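Local coordinates for protein aldo-keto reductase family 1, member B4 (Aldose reductase) (Schistosoma japonicum, PDB 4HBK) that probably reduces aldehydes to alcohols with NADPH as the hydride source, at residues T115-E120 / E172-E177; L164-V169 / S333-Y338. All coordinates share one frame; numbering follows the deposited sequence.

Contact 1 (T115-E120 / E172-E177); sequences TFFRPE and EDTWKE
The Phe117 ring stands oblique to the Thr174 hydroxyl, and the side-chain touch between the two residues is made by Phe117 CB against Thr174 OG1; Ile143 of strand 138-143 also touches both side chains. The neighbouring Phe116 ring leads away from helix 171-183, with Thr115 CB over the rim of one face, 4.3 Å above its plane, and Tyr80 in an edge-to-face stack. Beyond the rings the contact turns polar. Thr174 OG1 donates a 2.7 Å hydrogen bond to Phe117 O, approaching at a C=O...donor angle of 129° and tilted 30° from the carbonyl plane. The hydroxyl can do so because OG1 stands beside its own backbone N (chi1 -58°), which sets CG2 down against the same carbonyl, 3.6 Å from Phe117 O. The oxygen is thus gripped by one bond and flanked by a methyl. Phe117 and Thr174 are buried, whereas Pro119 and Glu177 are partly exposed. One turn further along helix 171-183, Glu177 lies alongside Pro119: Glu177 CG approaches Pro119 O at 3.3 Å and Pro119 CB at 3.8 Å. The chain of Glu177 bends at chi2, bringing the carboxylate round toward a water that donates to Pro119 O, 2.7 Å away, and to Glu177 OE2, 3.2 Å away. Glu177 OE1, meanwhile, forms a salt bridge with Lys180 NZ. Pro119 CG rests near Asp173 O. The arrangement belongs to a (beta/alpha)8 barrel of the aldo-keto reductase type: the loop that follows strand 107-112 is tied to helix 171-183, which follows strand 138-143, with the Phe117 side chain about 5 Å from that of His144, a predicted substrate-binding residue.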
loop_
_atom_site.group_PDB
_atom_site.type_symbol
_atom_site.label_atom_id
_atom_site.label_comp_id
_atom_site.label_asym_id
_atom_site.label_seq_id
_atom_site.Cartn_x
_atom_site.Cartn_y
_atom_site.Cartn_z
ATOM N N THR A 115 15.495 -6.974 -1.639
ATOM C CA THR A 115 16.634 -7.755 -2.121
ATOM C C THR A 115 16.865 -7.605 -3.634
ATOM O O THR A 115 17.836 -8.146 -4.180
ATOM C CB THR A 115 16.468 -9.245 -1.796
ATOM O OG1 THR A 115 15.216 -9.700 -2.320
ATOM C CG2 THR A 115 16.513 -9.492 -0.270
ATOM N N PHE A 116 15.983 -6.865 -4.299
ATOM C CA PHE A 116 16.056 -6.690 -5.747
ATOM C C PHE A 116 16.203 -5.220 -6.158
ATOM O O PHE A 116 15.879 -4.867 -7.290
ATOM C CB PHE A 116 14.811 -7.281 -6.422
ATOM C CG PHE A 116 14.550 -8.724 -6.067
ATOM C CD1 PHE A 116 15.203 -9.748 -6.733
ATOM C CD2 PHE A 116 13.645 -9.053 -5.073
ATOM C CE1 PHE A 116 14.967 -11.086 -6.398
ATOM C CE2 PHE A 116 13.395 -10.380 -4.734
ATOM C CZ PHE A 116 14.058 -11.397 -5.396
ATOM N N PHE A 117 16.692 -4.376 -5.248
ATOM C CA PHE A 117 16.831 -2.941 -5.508
ATOM C C PHE A 117 18.010 -2.581 -6.424
ATOM O O PHE A 117 18.002 -1.529 -7.070
ATOM C CB PHE A 117 16.937 -2.147 -4.204
ATOM C CG PHE A 117 15.640 -2.062 -3.419
ATOM C CD1 PHE A 117 14.458 -2.580 -3.931
ATOM C CD2 PHE A 117 15.612 -1.455 -2.165
ATOM C CE1 PHE A 117 13.266 -2.509 -3.202
ATOM C CE2 PHE A 117 14.434 -1.381 -1.437
ATOM C CZ PHE A 117 13.257 -1.909 -1.959
ATOM N N ARG A 118 19.029 -3.432 -6.486
ATOM C CA ARG A 118 20.114 -3.164 -7.426
ATOM C C ARG A 118 19.560 -3.164 -8.845
ATOM O O ARG A 118 18.738 -4.007 -9.196
ATOM C CB ARG A 118 21.284 -4.133 -7.257
ATOM C CG ARG A 118 22.088 -3.823 -6.014
ATOM C CD ARG A 118 23.497 -4.365 -6.080
ATOM N NE ARG A 118 24.264 -3.986 -4.897
ATOM C CZ ARG A 118 25.415 -3.324 -4.935
ATOM N NH1 ARG A 118 25.943 -2.974 -6.110
ATOM N NH2 ARG A 118 26.039 -3.021 -3.800
ATOM N N PRO A 119 20.003 -2.198 -9.658
ATOM C CA PRO A 119 19.414 -1.952 -10.976
ATOM C C PRO A 119 19.296 -3.216 -11.817
ATOM O O PRO A 119 18.283 -3.402 -12.478
ATOM C CB PRO A 119 20.397 -0.960 -11.616
ATOM C CG PRO A 119 21.000 -0.236 -10.448
ATOM C CD PRO A 119 21.113 -1.274 -9.364
ATOM N N GLU A 120 20.311 -4.072 -11.781
ATOM C CA GLU A 120 20.348 -5.233 -12.660
ATOM C C GLU A 120 19.304 -6.304 -12.305
ATOM O O GLU A 120 19.102 -7.246 -13.069
ATOM C CB GLU A 120 21.763 -5.842 -12.703
ATOM C CG GLU A 120 22.225 -6.500 -11.408
ATOM C CD GLU A 120 23.056 -5.576 -10.522
ATOM O OE1 GLU A 120 22.840 -4.331 -10.547
ATOM O OE2 GLU A 120 23.927 -6.107 -9.799
ATOM N N GLU A 172 17.815 6.789 -6.376
ATOM C CA GLU A 172 17.615 7.265 -7.745
ATOM C C GLU A 172 18.026 6.235 -8.790
ATOM O O GLU A 172 17.491 6.230 -9.904
ATOM C CB GLU A 172 18.312 8.615 -7.993
ATOM C CG GLU A 172 19.818 8.644 -7.719
ATOM C CD GLU A 172 20.167 8.937 -6.254
ATOM O OE1 GLU A 172 19.314 8.721 -5.367
ATOM O OE2 GLU A 172 21.305 9.392 -5.990
ATOM N N ASP A 173 18.955 5.349 -8.428
ATOM C CA ASP A 173 19.383 4.287 -9.335
ATOM C C ASP A 173 18.315 3.203 -9.486
ATOM O O ASP A 173 18.065 2.717 -10.592
ATOM C CB ASP A 173 20.697 3.656 -8.863
ATOM C CG ASP A 173 21.867 4.634 -8.883
ATOM O OD1 ASP A 173 21.713 5.782 -9.359
ATOM O OD2 ASP A 173 22.953 4.242 -8.419
ATOM N N THR A 174 17.698 2.803 -8.377
ATOM C CA THR A 174 16.598 1.851 -8.463
ATOM C C THR A 174 15.468 2.495 -9.258
ATOM O O THR A 174 14.851 1.856 -10.112
ATOM C CB THR A 174 16.084 1.437 -7.090
ATOM O OG1 THR A 174 17.163 0.874 -6.332
ATOM C CG2 THR A 174 14.974 0.390 -7.224
ATOM N N TRP A 175 15.224 3.777 -9.006
ATOM C CA TRP A 175 14.116 4.455 -9.654
ATOM C C TRP A 175 14.278 4.486 -11.167
ATOM O O TRP A 175 13.294 4.369 -11.897
ATOM C CB TRP A 175 13.936 5.873 -9.109
ATOM C CG TRP A 175 12.684 6.525 -9.595
ATOM C CD1 TRP A 175 12.574 7.460 -10.586
ATOM C CD2 TRP A 175 11.351 6.292 -9.111
ATOM N NE1 TRP A 175 11.256 7.826 -10.747
ATOM C CE2 TRP A 175 10.490 7.132 -9.855
ATOM C CE3 TRP A 175 10.807 5.462 -8.129
ATOM C CZ2 TRP A 175 9.111 7.155 -9.638
ATOM C CZ3 TRP A 175 9.446 5.492 -7.918
ATOM C CH2 TRP A 175 8.609 6.328 -8.673
ATOM N N LYS A 176 15.510 4.652 -11.638
ATOM C CA LYS A 176 15.745 4.660 -13.078
ATOM C C LYS A 176 15.218 3.375 -13.710
ATOM O O LYS A 176 14.603 3.413 -14.776
ATOM C CB LYS A 176 17.227 4.865 -13.418
ATOM C CG LYS A 176 17.635 6.319 -13.448
ATOM C CD LYS A 176 18.756 6.573 -14.462
ATOM C CE LYS A 176 20.119 6.336 -13.848
ATOM N NZ LYS A 176 20.269 7.123 -12.584
ATOM N N GLU A 177 15.450 2.244 -13.054
ATOM C CA GLU A 177 14.946 0.977 -13.571
ATOM C C GLU A 177 13.428 0.900 -13.481
ATOM O O GLU A 177 12.782 0.284 -14.330
ATOM C CB GLU A 177 15.575 -0.211 -12.843
ATOM C CG GLU A 177 16.977 -0.526 -13.296
ATOM C CD GLU A 177 17.050 -0.777 -14.790
ATOM O OE1 GLU A 177 17.878 -0.118 -15.440
ATOM O OE2 GLU A 177 16.278 -1.622 -15.312
HETATM O O HOH W 1 16.976 -4.581 -14.478
#

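Contact 2 (L164-V169 / S333-Y338); sequences LCLDNV and SGHQEY
Leu166 and His335 run antiparallel alongside one another, the leucine lying against the edge of the imidazole. This is where the long loop between strand 138-143 and helix 171-183 of the (beta/alpha)8 barrel meets the C-terminal loop that follows helix 311-319; in aldose reductases these two connections flank the substrate pocket, although here they meet at the surface, away from the annotated sites. The main apolar touch is Leu166 CG on His335 CD2 at 3.7 Å, close to the plane of the ring, with Leu166 CB at the same edge. The next ring atom round, NE2, is used for polar recognition: it donates to Asp167 O at 2.9 Å, with an N-H...acceptor angle of 151°. The carbonyl points almost straight at the nitrogen and lies only slightly out of the imidazole plane. With CG anti to the backbone N (chi1 -163°), the ring is thrown out from its own loop and across to segment 164-169. Val147 touches it from outside the two segments. The plane of the Asn168 amide stands 72° from that of the ring. What holds the imidazole's rotation is a second bond on its other nitrogen, since Glu337 N donates to His335 ND1 at 2.8 Å within the type I turn from His335 to Tyr338. One nitrogen giving and the other accepting is consistent with a neutral ring protonated on NE2. The Asp167 side chain starts off away from segment 333-338, and its OD1 receives Asn168 N at 2.7 Å from above the carboxylate plane.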
loop_
_atom_site.group_PDB
_atom_site.type_symbol
_atom_site.label_atom_id
_atom_site.label_comp_id
_atom_site.label_asym_id
_atom_site.label_seq_id
_atom_site.Cartn_x
_atom_site.Cartn_y
_atom_site.Cartn_z
ATOM N N LEU A 164 20.345 -8.318 10.054
ATOM C CA LEU A 164 19.993 -8.270 8.643
ATOM C C LEU A 164 21.241 -7.954 7.804
ATOM O O LEU A 164 22.113 -7.201 8.235
ATOM C CB LEU A 164 18.904 -7.214 8.434
ATOM C CG LEU A 164 17.525 -7.652 7.926
ATOM C CD1 LEU A 164 17.150 -9.012 8.413
ATOM C CD2 LEU A 164 16.433 -6.628 8.280
ATOM N N CYS A 165 21.348 -8.560 6.626
ATOM C CA CYS A 165 22.456 -8.258 5.724
ATOM C C CYS A 165 22.053 -7.091 4.824
ATOM O O CYS A 165 21.339 -7.269 3.842
ATOM C CB CYS A 165 22.830 -9.487 4.881
ATOM S SG CYS A 165 23.489 -10.903 5.842
ATOM N N LEU A 166 22.506 -5.895 5.185
ATOM C CA LEU A 166 22.152 -4.667 4.480
ATOM C C LEU A 166 22.878 -4.539 3.142
ATOM O O LEU A 166 23.917 -5.155 2.923
ATOM C CB LEU A 166 22.487 -3.458 5.361
ATOM C CG LEU A 166 21.470 -2.997 6.419
ATOM C CD1 LEU A 166 20.364 -3.999 6.651
ATOM C CD2 LEU A 166 22.157 -2.629 7.728
ATOM N N ASP A 167 22.319 -3.735 2.242
ATOM C CA ASP A 167 22.995 -3.408 0.996
ATOM C C ASP A 167 22.958 -1.893 0.803
ATOM O O ASP A 167 22.207 -1.196 1.488
ATOM C CB ASP A 167 22.357 -4.155 -0.190
ATOM C CG ASP A 167 23.247 -4.145 -1.434
ATOM O OD1 ASP A 167 24.416 -3.714 -1.323
ATOM O OD2 ASP A 167 22.785 -4.571 -2.519
ATOM N N ASN A 168 23.782 -1.377 -0.102
ATOM C CA ASN A 168 23.790 0.056 -0.390
ATOM C C ASN A 168 23.471 0.339 -1.860
ATOM O O ASN A 168 24.268 0.026 -2.742
ATOM C CB ASN A 168 25.136 0.681 -0.017
ATOM C CG ASN A 168 25.493 0.471 1.442
ATOM O OD1 ASN A 168 24.642 0.107 2.260
ATOM N ND2 ASN A 168 26.758 0.707 1.781
ATOM N N VAL A 169 22.305 0.927 -2.117
ATOM C CA VAL A 169 21.876 1.213 -3.483
ATOM C C VAL A 169 21.144 2.539 -3.521
ATOM O O VAL A 169 20.086 2.675 -2.912
ATOM C CB VAL A 169 20.906 0.145 -4.016
ATOM C CG1 VAL A 169 20.594 0.422 -5.476
ATOM C CG2 VAL A 169 21.487 -1.263 -3.832
ATOM N N SER A 333 17.040 -0.379 11.363
ATOM C CA SER A 333 17.239 0.954 11.932
ATOM C C SER A 333 18.681 1.396 11.852
ATOM O O SER A 333 18.990 2.552 12.099
ATOM C CB SER A 333 16.757 1.010 13.391
ATOM O OG SER A 333 17.529 0.167 14.237
ATOM N N GLY A 334 19.564 0.482 11.488
ATOM C CA GLY A 334 20.974 0.809 11.422
ATOM C C GLY A 334 21.376 1.353 10.070
ATOM O O GLY A 334 22.486 1.862 9.903
ATOM N N HIS A 335 20.476 1.251 9.098
ATOM C CA HIS A 335 20.802 1.672 7.743
ATOM C C HIS A 335 20.729 3.174 7.602
ATOM O O HIS A 335 19.899 3.832 8.225
ATOM C CB HIS A 335 19.868 1.020 6.732
ATOM C CG HIS A 335 20.366 1.083 5.323
ATOM N ND1 HIS A 335 20.100 2.148 4.490
ATOM C CD2 HIS A 335 21.104 0.211 4.602
ATOM C CE1 HIS A 335 20.649 1.921 3.308
ATOM N NE2 HIS A 335 21.272 0.753 3.352
ATOM N N GLN A 336 21.617 3.702 6.770
ATOM C CA GLN A 336 21.627 5.106 6.400
ATOM C C GLN A 336 20.234 5.605 6.014
ATOM O O GLN A 336 19.844 6.724 6.367
ATOM C CB GLN A 336 22.592 5.310 5.225
ATOM C CG GLN A 336 22.637 6.721 4.689
ATOM C CD GLN A 336 23.474 7.641 5.555
ATOM O OE1 GLN A 336 23.297 8.861 5.545
ATOM N NE2 GLN A 336 24.402 7.060 6.299
ATOM N N GLU A 337 19.477 4.782 5.294
ATOM C CA GLU A 337 18.180 5.233 4.777
ATOM C C GLU A 337 16.996 4.703 5.579
ATOM O O GLU A 337 15.875 4.670 5.073
ATOM C CB GLU A 337 18.008 4.853 3.298
ATOM C CG GLU A 337 19.039 5.457 2.374
ATOM C CD GLU A 337 18.959 6.966 2.360
ATOM O OE1 GLU A 337 17.887 7.510 2.708
ATOM O OE2 GLU A 337 19.970 7.613 2.023
ATOM N N TYR A 338 17.234 4.266 6.809
ATOM C CA TYR A 338 16.114 3.881 7.658
ATOM C C TYR A 338 15.219 5.110 7.745
ATOM O O TYR A 338 15.700 6.196 8.044
ATOM C CB TYR A 338 16.592 3.438 9.036
ATOM C CG TYR A 338 15.467 3.138 9.986
ATOM C CD1 TYR A 338 14.712 1.980 9.848
ATOM C CD2 TYR A 338 15.151 4.017 11.022
ATOM C CE1 TYR A 338 13.678 1.703 10.707
ATOM C CE2 TYR A 338 14.116 3.743 11.893
ATOM C CZ TYR A 338 13.380 2.587 11.725
ATOM O OH TYR A 338 12.353 2.308 12.589
#

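In the fold
Contact 1 and contact 2 illustrate how barrel loops are coupled: their centres lie 15 Å apart, on the same side of the chain's centre. Along the chain the segments alternate, 115-120, 164-169, 172-177 and 333-338, so the loop before helix 171-183 enters contact 2 and the helix itself enters contact 1. The two touch directly. A salt bridge joins Arg118 NE to Asp167 OD2 at 2.9 Å, and Val169 packs on Arg118, Thr174 and the Phe117 carbonyl. Through these links the loops that follow strands 107-112 and 138-143 at the C-terminal end of the barrel are joined there to each other and to the C-terminal loop.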